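Long-range contacts in fucolectin-related protein (Streptococcus pneumoniae, PDB 2WMF), which hydrolyses host blood-group carbohydrate antigens as a family 98 glycoside hydrolase, an activity probably linked to fucose utilization by the bacterium: residues Ile76-Ala81 with Ile113-Val118; Glu107-Asn112 with Tyr140-Gly145; Pro38-Pro43 with Glu68-Tyr73; Ala81-Pro86 with Lys95-Trp100. One frame throughout, in Å; residues are numbered along the deposited sequence.

Contact 1: residues Ile76-Ala81 with Ile113-Val118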
# COMPACT_ATOMS: atom_id res chain seq x y z
N ILE A 76 -12.97 7.83 -5.99
CA ILE A 76 -13.75 7.35 -4.88
C ILE A 76 -14.30 5.95 -5.15
O ILE A 76 -14.92 5.67 -6.20
CB ILE A 76 -14.93 8.30 -4.55
CG1 ILE A 76 -14.42 9.72 -4.27
CG2 ILE A 76 -15.75 7.76 -3.38
CD1 ILE A 76 -13.39 9.83 -3.12
N GLU A 77 -14.05 5.04 -4.21
CA GLU A 77 -14.59 3.67 -4.28
C GLU A 77 -15.97 3.67 -3.60
O GLU A 77 -16.15 4.31 -2.56
CB GLU A 77 -13.66 2.68 -3.53
CG GLU A 77 -14.39 1.36 -3.17
CD GLU A 77 -13.64 0.45 -2.23
OE1 GLU A 77 -12.43 0.30 -2.38
OE2 GLU A 77 -14.28 -0.18 -1.33
N LEU A 78 -16.93 3.03 -4.26
CA LEU A 78 -18.28 2.91 -3.75
C LEU A 78 -18.55 1.46 -3.46
O LEU A 78 -18.68 0.67 -4.36
CB LEU A 78 -19.30 3.45 -4.76
CG LEU A 78 -19.26 4.98 -4.99
CD1 LEU A 78 -20.10 5.32 -6.26
CD2 LEU A 78 -19.79 5.77 -3.79
N HIS A 79 -18.62 1.12 -2.17
CA HIS A 79 -18.83 -0.23 -1.69
C HIS A 79 -20.26 -0.33 -1.12
O HIS A 79 -20.59 0.40 -0.20
CB HIS A 79 -17.81 -0.59 -0.58
CG HIS A 79 -17.72 -2.07 -0.30
ND1 HIS A 79 -18.82 -2.90 -0.26
CD2 HIS A 79 -16.65 -2.85 -0.04
CE1 HIS A 79 -18.41 -4.14 -0.01
NE2 HIS A 79 -17.09 -4.14 0.10
N PRO A 80 -21.09 -1.21 -1.68
CA PRO A 80 -22.49 -1.21 -1.26
C PRO A 80 -22.67 -1.63 0.20
O PRO A 80 -23.66 -1.23 0.82
CB PRO A 80 -23.16 -2.19 -2.24
CG PRO A 80 -22.03 -3.11 -2.70
CD PRO A 80 -20.81 -2.22 -2.73
N ALA A 81 -21.73 -2.41 0.73
CA ALA A 81 -21.66 -2.65 2.19
C ALA A 81 -23.02 -3.06 2.78
O ALA A 81 -23.54 -4.10 2.39
CB ALA A 81 -21.08 -1.42 2.91
N ILE A 113 -17.43 13.58 -10.06
CA ILE A 113 -16.50 12.84 -9.17
C ILE A 113 -16.20 11.46 -9.77
O ILE A 113 -17.14 10.70 -9.97
CB ILE A 113 -17.12 12.61 -7.80
CG1 ILE A 113 -17.38 13.95 -7.11
CG2 ILE A 113 -16.20 11.67 -6.91
CD1 ILE A 113 -18.24 13.83 -5.86
N PRO A 114 -14.92 11.13 -10.03
CA PRO A 114 -14.59 9.80 -10.59
C PRO A 114 -14.83 8.69 -9.56
O PRO A 114 -14.39 8.82 -8.42
CB PRO A 114 -13.11 9.91 -10.96
CG PRO A 114 -12.56 10.97 -10.09
CD PRO A 114 -13.71 11.96 -9.84
N VAL A 115 -15.54 7.65 -9.96
CA VAL A 115 -15.86 6.55 -9.08
C VAL A 115 -15.57 5.17 -9.66
O VAL A 115 -15.57 4.97 -10.88
CB VAL A 115 -17.33 6.63 -8.58
CG1 VAL A 115 -17.60 7.93 -7.79
CG2 VAL A 115 -18.32 6.44 -9.76
N PHE A 116 -15.33 4.22 -8.74
CA PHE A 116 -15.27 2.79 -9.02
C PHE A 116 -16.29 2.08 -8.11
O PHE A 116 -16.39 2.44 -6.96
CB PHE A 116 -13.87 2.24 -8.65
CG PHE A 116 -12.78 2.64 -9.62
CD1 PHE A 116 -12.30 1.74 -10.54
CD2 PHE A 116 -12.21 3.90 -9.54
CE1 PHE A 116 -11.27 2.10 -11.42
CE2 PHE A 116 -11.17 4.28 -10.43
CZ PHE A 116 -10.73 3.38 -11.38
N LEU A 117 -17.01 1.10 -8.65
CA LEU A 117 -18.01 0.33 -7.91
C LEU A 117 -17.43 -1.02 -7.50
O LEU A 117 -16.83 -1.70 -8.31
CB LEU A 117 -19.25 0.04 -8.76
CG LEU A 117 -19.98 1.18 -9.45
CD1 LEU A 117 -21.18 0.60 -10.22
CD2 LEU A 117 -20.36 2.21 -8.41
N VAL A 118 -17.62 -1.39 -6.24
CA VAL A 118 -17.30 -2.75 -5.78
C VAL A 118 -18.48 -3.64 -6.17
O VAL A 118 -19.58 -3.47 -5.63
CB VAL A 118 -17.09 -2.84 -4.26
CG1 VAL A 118 -16.78 -4.29 -3.87
CG2 VAL A 118 -15.98 -1.85 -3.77
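The N-H of Leu-78 gives the shortest bond of this contact, 2.8 Å from Leu-78 N to Phe-116 O, and it arrives almost in line with the carbonyl. Three more backbone bonds flank it. Ile-76 N reaches Pro-114 O at 3.0 Å. Phe-116 N binds Ile-76 O, and Val-118 N binds Leu-78 O. Ile-76 and Leu-78 thus use both their N-H and C=O groups on the same neighbour, as parallel strands do. Strands 74-79 and 115-121 are the second and third of the closed eight-stranded parallel barrel. Helix 95-111 links them in a beta-alpha-beta unit, and the short strand axes lie 26° apart.

Ile-76, Leu-78, Val-115 and Leu-117 share one sheet face. Helix 95-111 covers part of it, with Met-104 on Leu-78 and Ala-108 on Val-115; Leu-59 of helix 59-64 touches Ile-76. Leu-78 CD1 touches both Val-115 CB and Leu-117 CD2, 3.8 Å from each. Ile-76 CG1 meets Ile-113 CG2 at the start of the pair. Glu-77 and Phe-116 point to the other face.

Val-118 wedges its two methyls between polar side chains. Val-118 CG1 lies anti to the backbone N (chi1 180°) and sits over the face of the His-79 ring, a CH-pi contact of 4.0 Å to the centroid. Val-118 CG2 lies over the face of the Glu-77 carboxylate, 3.4 Å from Glu-77 OE2. The other oxygen, Glu-77 OE1, is hydrogen-bonded to Asn-291. His-79 ND1 accepts the N-H of Ala-81 from 25° outside the ring plane.

Contact 2: residues Glu107-Asn112 with Tyr140-Gly145; sequences EAQSLN and YSVLKG
This is a partly buried contact between a helix end and a loop, on the outer layer of the beta/alpha barrel. The last turn of helix 95-111 meets the type I turn Tyr-140 to Leu-143, which leads from helix 130-139 into strand 143-149. The helix closes in a Schellman motif, with Asn-112 at positive phi.

Gln-109 is the main link. Its CG is anti to the backbone N (chi1 -171°) and the chain then bends at chi2 (73°), which brings the amide onto the turn. Both ends of the amide are used. Gln-109 OE1 accepts Val-142 N at 3.2 Å, a nearly straight bond whose donor is tilted 25° from the carbonyl plane. Gln-109 NE2 donates to Ser-141 OG at 2.9 Å, with the hydroxyl in the amide plane. These two bonds should fix the rotation of the amide. OE1 also lies at the edge of the Tyr-140 ring, near its plane, while the phenol OH is hydrogen-bonded to Glu-106.

Val-142 CG2 packs against Ala-108 CB at 4.0 Å, the apolar pair. The two methyls also border oxygens: Val-142 CG2 lies 3.3 Å from Gln-109 OE1, and Val-142 CG1 3.7 Å from Ala-108 O. Beyond them, Asn-112 comes near through its CA and OD1. One water links the two segments: it donates to Asn-112 OD1 at 3.2 Å and is hydrogen-bonded to Ser-141 OG at 2.8 Å.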
# COMPACT_ATOMS: atom_id res chain seq x y z
N GLU A 107 -25.41 10.86 -8.37
CA GLU A 107 -24.83 11.89 -7.53
C GLU A 107 -23.40 12.20 -8.00
O GLU A 107 -23.02 13.37 -8.14
CB GLU A 107 -24.90 11.42 -6.08
CG GLU A 107 -24.62 12.43 -5.08
CD GLU A 107 -24.73 11.83 -3.68
OE1 GLU A 107 -25.43 10.79 -3.50
OE2 GLU A 107 -24.11 12.40 -2.77
N ALA A 108 -22.59 11.15 -8.24
CA ALA A 108 -21.21 11.36 -8.72
C ALA A 108 -21.18 12.09 -10.07
O ALA A 108 -20.30 12.97 -10.31
CB ALA A 108 -20.43 10.02 -8.81
N GLN A 109 -22.06 11.69 -10.96
CA GLN A 109 -22.09 12.33 -12.30
C GLN A 109 -22.43 13.81 -12.17
O GLN A 109 -21.79 14.64 -12.80
CB GLN A 109 -23.08 11.62 -13.22
CG GLN A 109 -22.99 12.07 -14.66
CD GLN A 109 -21.77 11.57 -15.36
OE1 GLN A 109 -21.44 10.38 -15.30
NE2 GLN A 109 -21.09 12.49 -16.08
N SER A 110 -23.40 14.14 -11.31
CA SER A 110 -23.78 15.55 -11.11
C SER A 110 -22.63 16.44 -10.55
O SER A 110 -22.55 17.64 -10.84
CB SER A 110 -25.02 15.64 -10.24
OG SER A 110 -24.70 15.43 -8.87
N LEU A 111 -21.74 15.81 -9.76
CA LEU A 111 -20.58 16.48 -9.16
C LEU A 111 -19.23 16.27 -9.87
O LEU A 111 -18.19 16.80 -9.44
CB LEU A 111 -20.46 16.04 -7.69
CG LEU A 111 -21.63 16.38 -6.75
CD1 LEU A 111 -21.47 15.73 -5.36
CD2 LEU A 111 -21.79 17.90 -6.62
N ASN A 112 -19.27 15.55 -10.99
CA ASN A 112 -18.06 15.17 -11.74
C ASN A 112 -16.98 14.47 -10.92
O ASN A 112 -15.79 14.69 -11.10
CB ASN A 112 -17.48 16.30 -12.59
CG ASN A 112 -17.81 16.10 -14.02
OD1 ASN A 112 -17.20 15.24 -14.69
ND2 ASN A 112 -18.85 16.78 -14.48
N TYR A 140 -22.64 6.76 -17.83
CA TYR A 140 -21.93 7.55 -16.84
C TYR A 140 -20.44 7.69 -17.18
O TYR A 140 -19.66 6.73 -17.00
CB TYR A 140 -22.09 6.90 -15.46
CG TYR A 140 -23.52 6.86 -14.95
CD1 TYR A 140 -24.16 8.06 -14.56
CD2 TYR A 140 -24.26 5.68 -14.96
CE1 TYR A 140 -25.45 8.06 -14.13
CE2 TYR A 140 -25.60 5.68 -14.51
CZ TYR A 140 -26.18 6.89 -14.12
OH TYR A 140 -27.48 6.91 -13.68
N SER A 141 -20.04 8.88 -17.61
CA SER A 141 -18.63 9.16 -17.87
C SER A 141 -17.78 9.10 -16.57
O SER A 141 -16.58 8.86 -16.63
CB SER A 141 -18.45 10.54 -18.56
OG SER A 141 -18.84 11.60 -17.74
N VAL A 142 -18.41 9.36 -15.42
CA VAL A 142 -17.68 9.28 -14.12
C VAL A 142 -17.36 7.84 -13.69
O VAL A 142 -16.55 7.66 -12.78
CB VAL A 142 -18.40 10.00 -12.95
CG1 VAL A 142 -18.51 11.52 -13.21
CG2 VAL A 142 -19.73 9.38 -12.65
N LEU A 143 -18.00 6.85 -14.30
CA LEU A 143 -17.76 5.46 -13.91
C LEU A 143 -16.44 5.01 -14.54
O LEU A 143 -16.36 4.77 -15.72
CB LEU A 143 -18.91 4.55 -14.32
CG LEU A 143 -18.75 3.07 -13.96
CD1 LEU A 143 -18.45 2.90 -12.43
CD2 LEU A 143 -19.94 2.18 -14.42
N LYS A 144 -15.41 4.85 -13.70
CA LYS A 144 -14.05 4.57 -14.15
C LYS A 144 -13.68 3.10 -14.12
O LYS A 144 -12.69 2.71 -14.73
CB LYS A 144 -13.02 5.39 -13.33
CG LYS A 144 -13.27 6.90 -13.33
CD LYS A 144 -13.22 7.42 -14.78
CE LYS A 144 -13.14 8.91 -14.82
NZ LYS A 144 -14.21 9.41 -14.08
N GLY A 145 -14.51 2.27 -13.50
CA GLY A 145 -14.21 0.85 -13.38
C GLY A 145 -14.89 0.22 -12.20
O GLY A 145 -15.79 0.81 -11.57
O HOH W 1 -16.60 12.86 -16.69

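Contact 3: residues Pro38-Pro43 with Glu68-Tyr73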
# COMPACT_ATOMS: atom_id res chain seq x y z
N PRO A 38 -0.01 7.85 -10.71
CA PRO A 38 -0.56 6.82 -9.83
C PRO A 38 -2.01 7.14 -9.45
O PRO A 38 -2.55 8.22 -9.78
CB PRO A 38 0.36 6.91 -8.61
CG PRO A 38 0.80 8.35 -8.57
CD PRO A 38 0.97 8.70 -10.03
N LEU A 39 -2.66 6.18 -8.79
CA LEU A 39 -4.06 6.30 -8.42
C LEU A 39 -4.29 6.03 -6.93
O LEU A 39 -3.81 5.03 -6.37
CB LEU A 39 -4.94 5.32 -9.26
CG LEU A 39 -6.44 5.34 -8.94
CD1 LEU A 39 -7.01 6.72 -9.36
CD2 LEU A 39 -7.23 4.21 -9.65
N LEU A 40 -4.93 7.00 -6.28
CA LEU A 40 -5.34 6.87 -4.86
C LEU A 40 -6.84 6.65 -4.81
O LEU A 40 -7.60 7.50 -5.26
CB LEU A 40 -4.93 8.13 -4.09
CG LEU A 40 -5.40 8.23 -2.62
CD1 LEU A 40 -4.59 7.21 -1.79
CD2 LEU A 40 -5.25 9.64 -2.01
N LEU A 41 -7.26 5.53 -4.22
CA LEU A 41 -8.63 5.22 -3.97
C LEU A 41 -9.00 5.49 -2.49
O LEU A 41 -8.28 5.08 -1.58
CB LEU A 41 -8.96 3.77 -4.31
CG LEU A 41 -8.90 3.39 -5.80
CD1 LEU A 41 -8.84 1.86 -6.00
CD2 LEU A 41 -10.09 4.00 -6.54
N SER A 42 -10.10 6.19 -2.30
CA SER A 42 -10.69 6.47 -0.99
C SER A 42 -12.12 5.96 -0.98
O SER A 42 -12.91 6.31 -1.85
CB SER A 42 -10.63 7.95 -0.65
OG SER A 42 -9.32 8.49 -0.83
N PRO A 43 -12.46 5.08 -0.01
CA PRO A 43 -13.74 4.40 -0.04
C PRO A 43 -14.89 4.98 0.79
O PRO A 43 -14.68 5.50 1.91
CB PRO A 43 -13.40 3.02 0.51
CG PRO A 43 -12.34 3.31 1.51
CD PRO A 43 -11.60 4.54 1.06
N GLU A 68 -6.41 19.43 -3.76
CA GLU A 68 -6.51 19.77 -5.18
C GLU A 68 -5.38 19.21 -6.04
O GLU A 68 -5.62 18.81 -7.17
CB GLU A 68 -6.59 21.28 -5.34
CG GLU A 68 -7.94 21.85 -5.00
CD GLU A 68 -9.16 21.16 -5.64
OE1 GLU A 68 -9.25 21.08 -6.91
OE2 GLU A 68 -10.04 20.76 -4.85
N ASP A 69 -4.16 19.17 -5.50
CA ASP A 69 -3.02 18.60 -6.25
C ASP A 69 -3.10 17.08 -6.40
O ASP A 69 -2.44 16.52 -7.28
CB ASP A 69 -1.69 18.98 -5.61
CG ASP A 69 -1.55 18.49 -4.19
OD1 ASP A 69 -2.47 18.76 -3.37
OD2 ASP A 69 -0.53 17.84 -3.88
N VAL A 70 -3.91 16.44 -5.55
CA VAL A 70 -4.08 15.00 -5.53
C VAL A 70 -5.25 14.55 -6.41
O VAL A 70 -5.22 13.46 -6.96
CB VAL A 70 -4.19 14.49 -4.09
CG1 VAL A 70 -4.56 13.00 -4.00
CG2 VAL A 70 -2.88 14.77 -3.34
N LYS A 71 -6.29 15.39 -6.52
CA LYS A 71 -7.46 15.07 -7.31
C LYS A 71 -7.23 14.49 -8.72
O LYS A 71 -7.94 13.60 -9.14
CB LYS A 71 -8.43 16.27 -7.35
CG LYS A 71 -9.30 16.50 -6.10
CD LYS A 71 -10.34 17.59 -6.35
CE LYS A 71 -11.43 17.66 -5.30
NZ LYS A 71 -10.98 18.27 -4.01
N PRO A 72 -6.25 15.02 -9.49
CA PRO A 72 -6.02 14.42 -10.80
C PRO A 72 -5.59 12.95 -10.80
O PRO A 72 -5.59 12.32 -11.85
CB PRO A 72 -4.90 15.30 -11.42
CG PRO A 72 -4.93 16.60 -10.62
CD PRO A 72 -5.40 16.20 -9.25
N TYR A 73 -5.21 12.46 -9.60
CA TYR A 73 -4.66 11.13 -9.38
C TYR A 73 -5.50 10.33 -8.38
O TYR A 73 -4.99 9.43 -7.74
CB TYR A 73 -3.22 11.28 -8.86
CG TYR A 73 -2.37 12.13 -9.75
CD1 TYR A 73 -1.89 11.64 -10.96
CD2 TYR A 73 -2.08 13.43 -9.40
CE1 TYR A 73 -1.12 12.43 -11.79
CE2 TYR A 73 -1.33 14.25 -10.24
CZ TYR A 73 -0.84 13.73 -11.42
OH TYR A 73 -0.06 14.55 -12.28
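The Tyr-73 ring has Pro-38 O at its edge. This oxygen lies near the ring plane, with Pro-38 O 3.3 Å from Tyr-73 CB and 3.7 Å from Tyr-73 CD1. Asp-69 O is also at the edge, in the plane. Pro-72 CB lies over one face, toward the rim. On the opposite side Pro-38 CD stands above the ring plane, just beyond the rim, 4.2 Å from Tyr-73 CD1. The Tyr-73 CG is anti to its own carbonyl carbon (chi1 -54°), which carries the ring back alongside Pro-38 while the carbonyl group of Tyr-73 turns to the strand.

That carbonyl makes the one hydrogen bond between the segments. Leu-40 N donates to Tyr-73 O at 2.8 Å, with the N-H in the carbonyl plane. Tyr-73 O also receives a CA-H contact, at 3.3 Å from Leu-39 CA. In the beta/alpha barrel, strand 39-45 is first and strand 74-79 is second. Tyr-73 stands just before the second strand, and the pairing continues beyond it between Leu-40 and Ala-75. The bond therefore lies where the loop after helix 59-64 enters the sheet.

Leu-40 also turns its side chain to the loop. Leu-40 CD2 meets Val-70 CG1 at 4.0 Å. Helix 307-322 adds Ile-313, Ile-314 and Phe-317 around Leu-40, and its Ile-321 touches Tyr-73. Within the loop, Val-70 O accepts Tyr-73 N at 2.8 Å.

Contact 4: residues Ala81-Pro86 with Lys95-Trp100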
# COMPACT_ATOMS: atom_id res chain seq x y z
N ALA A 81 -21.73 -2.41 0.73
CA ALA A 81 -21.66 -2.65 2.19
C ALA A 81 -23.02 -3.06 2.78
O ALA A 81 -23.54 -4.10 2.39
CB ALA A 81 -21.08 -1.42 2.91
N LYS A 82 -23.63 -2.23 3.63
CA LYS A 82 -24.85 -2.66 4.38
C LYS A 82 -26.10 -2.77 3.49
O LYS A 82 -27.10 -3.34 3.91
CB LYS A 82 -25.15 -1.74 5.54
CG LYS A 82 -24.08 -1.69 6.62
CD LYS A 82 -24.44 -0.67 7.66
CE LYS A 82 -25.61 -1.16 8.54
NZ LYS A 82 -25.99 -0.07 9.52
N VAL A 83 -26.03 -2.24 2.28
CA VAL A 83 -27.10 -2.38 1.30
C VAL A 83 -27.22 -3.84 0.84
O VAL A 83 -28.31 -4.28 0.46
CB VAL A 83 -26.86 -1.43 0.09
CG1 VAL A 83 -27.82 -1.73 -1.08
CG2 VAL A 83 -27.00 0.01 0.55
N CYS A 84 -26.12 -4.59 0.91
CA CYS A 84 -26.11 -5.98 0.50
C CYS A 84 -26.90 -6.86 1.47
O CYS A 84 -26.75 -6.76 2.70
CB CYS A 84 -24.68 -6.55 0.40
SG CYS A 84 -23.53 -5.63 -0.68
N LYS A 85 -27.62 -7.80 0.88
CA LYS A 85 -28.47 -8.76 1.60
C LYS A 85 -28.37 -10.14 0.97
O LYS A 85 -28.38 -10.24 -0.25
CB LYS A 85 -29.94 -8.31 1.54
CG LYS A 85 -30.25 -6.99 2.24
CD LYS A 85 -29.83 -7.10 3.69
CE LYS A 85 -30.38 -6.04 4.52
NZ LYS A 85 -29.73 -4.80 4.29
N PRO A 86 -28.32 -11.21 1.80
CA PRO A 86 -28.42 -11.25 3.27
C PRO A 86 -27.21 -10.86 4.10
O PRO A 86 -27.37 -10.62 5.31
CB PRO A 86 -28.73 -12.73 3.55
CG PRO A 86 -28.06 -13.46 2.41
CD PRO A 86 -28.18 -12.56 1.22
N LYS A 95 -32.70 -5.83 -6.51
CA LYS A 95 -33.26 -4.50 -6.88
C LYS A 95 -32.65 -3.34 -6.06
O LYS A 95 -32.30 -2.30 -6.60
CB LYS A 95 -34.78 -4.57 -6.72
CG LYS A 95 -35.55 -3.27 -6.98
CD LYS A 95 -36.96 -3.38 -6.35
CE LYS A 95 -37.91 -2.30 -6.88
NZ LYS A 95 -38.45 -2.71 -8.23
N GLU A 96 -32.49 -3.55 -4.76
CA GLU A 96 -31.96 -2.54 -3.86
C GLU A 96 -30.48 -2.25 -4.16
O GLU A 96 -30.04 -1.12 -4.10
CB GLU A 96 -32.12 -2.96 -2.40
CG GLU A 96 -33.56 -3.02 -1.89
CD GLU A 96 -34.38 -4.23 -2.45
OE1 GLU A 96 -33.80 -5.31 -2.74
OE2 GLU A 96 -35.62 -4.07 -2.63
N LEU A 97 -29.71 -3.30 -4.48
CA LEU A 97 -28.30 -3.10 -4.85
C LEU A 97 -28.15 -2.21 -6.09
O LEU A 97 -27.39 -1.25 -6.11
CB LEU A 97 -27.59 -4.45 -5.09
CG LEU A 97 -26.09 -4.36 -5.33
CD1 LEU A 97 -25.40 -3.78 -4.07
CD2 LEU A 97 -25.50 -5.72 -5.75
N ARG A 98 -28.90 -2.54 -7.15
CA ARG A 98 -28.81 -1.79 -8.39
C ARG A 98 -29.27 -0.33 -8.15
O ARG A 98 -28.64 0.64 -8.61
CB ARG A 98 -29.64 -2.49 -9.47
CG ARG A 98 -29.16 -3.86 -9.91
CD ARG A 98 -29.90 -4.32 -11.15
NE ARG A 98 -29.68 -5.72 -11.49
CZ ARG A 98 -30.13 -6.28 -12.61
NH1 ARG A 98 -30.81 -5.57 -13.50
NH2 ARG A 98 -29.90 -7.56 -12.87
N GLU A 99 -30.35 -0.18 -7.38
CA GLU A 99 -30.89 1.14 -7.04
C GLU A 99 -29.83 2.00 -6.35
O GLU A 99 -29.68 3.19 -6.67
CB GLU A 99 -32.15 0.99 -6.17
CG GLU A 99 -33.38 1.03 -7.01
CD GLU A 99 -34.65 0.51 -6.36
OE1 GLU A 99 -34.70 0.36 -5.10
OE2 GLU A 99 -35.62 0.25 -7.14
N TRP A 100 -29.09 1.38 -5.42
CA TRP A 100 -28.04 2.08 -4.71
C TRP A 100 -26.91 2.49 -5.65
O TRP A 100 -26.46 3.63 -5.60
CB TRP A 100 -27.49 1.22 -3.56
CG TRP A 100 -26.49 1.96 -2.70
CD1 TRP A 100 -26.78 2.78 -1.66
CD2 TRP A 100 -25.06 1.93 -2.81
NE1 TRP A 100 -25.61 3.28 -1.11
CE2 TRP A 100 -24.54 2.77 -1.79
CE3 TRP A 100 -24.16 1.29 -3.67
CZ2 TRP A 100 -23.17 2.97 -1.61
CZ3 TRP A 100 -22.80 1.49 -3.48
CH2 TRP A 100 -22.32 2.32 -2.46
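Val-83 packs onto the first turns of helix 95-111 from the loop that follows strand 74-79 of the beta/alpha barrel. The loop includes a short 3-10 segment, 82-83, and carries the chain from the strand toward the helix.

The aromatic part is a CH-pi contact. Val-83 CG2 lies over the face of the five-membered ring of Trp-100, 3.8 Å from its centroid and 23° off the ring normal. The nearest ring atom is Trp-100 CD1, at 3.6 Å from Val-83 CG2. The indole N-H is used by Gly-52 O.

The aliphatic part is carried by the other methyl. With CG1 anti to the Val-83 backbone N (chi1 170°), this branch reaches the helix backbone. Val-83 CG1 lies 3.8 Å from Glu-96 O and 4.0 Å from Leu-97 CA. Val-83 CG1 also comes within 3.9 Å of Trp-100 CB, so the valine straddles one turn between Glu-96 and Trp-100. Beside it, Cys-84 SG touches Leu-97 CD1 at 4.3 Å.

Polar bonds act within the loop. Cys-84 N donates to Ala-81 O at 3.0 Å, which closes the turn that presents Val-83.

In the fold
All four contacts lie in the family 98 barrel region, on one part of its wall. Contact 3 comes first along the chain and belongs to strand 39-45. Contact 1 pairs strands 74-79 and 115-121, and contact 4 falls within the crossover between them, sharing Ala-81 with contact 1. Contact 2 joins the end of helix 95-111 to the turn leading into strand 143-149. Contact 1 is central: its centre is about 10 Å from that of contact 2 and about 13 Å from those of contacts 3 and 4. Contacts 2 and 4 use opposite ends of helix 95-111, their centres about 19 Å apart. Together they join strands, helix and loops over the first four strands of the barrel.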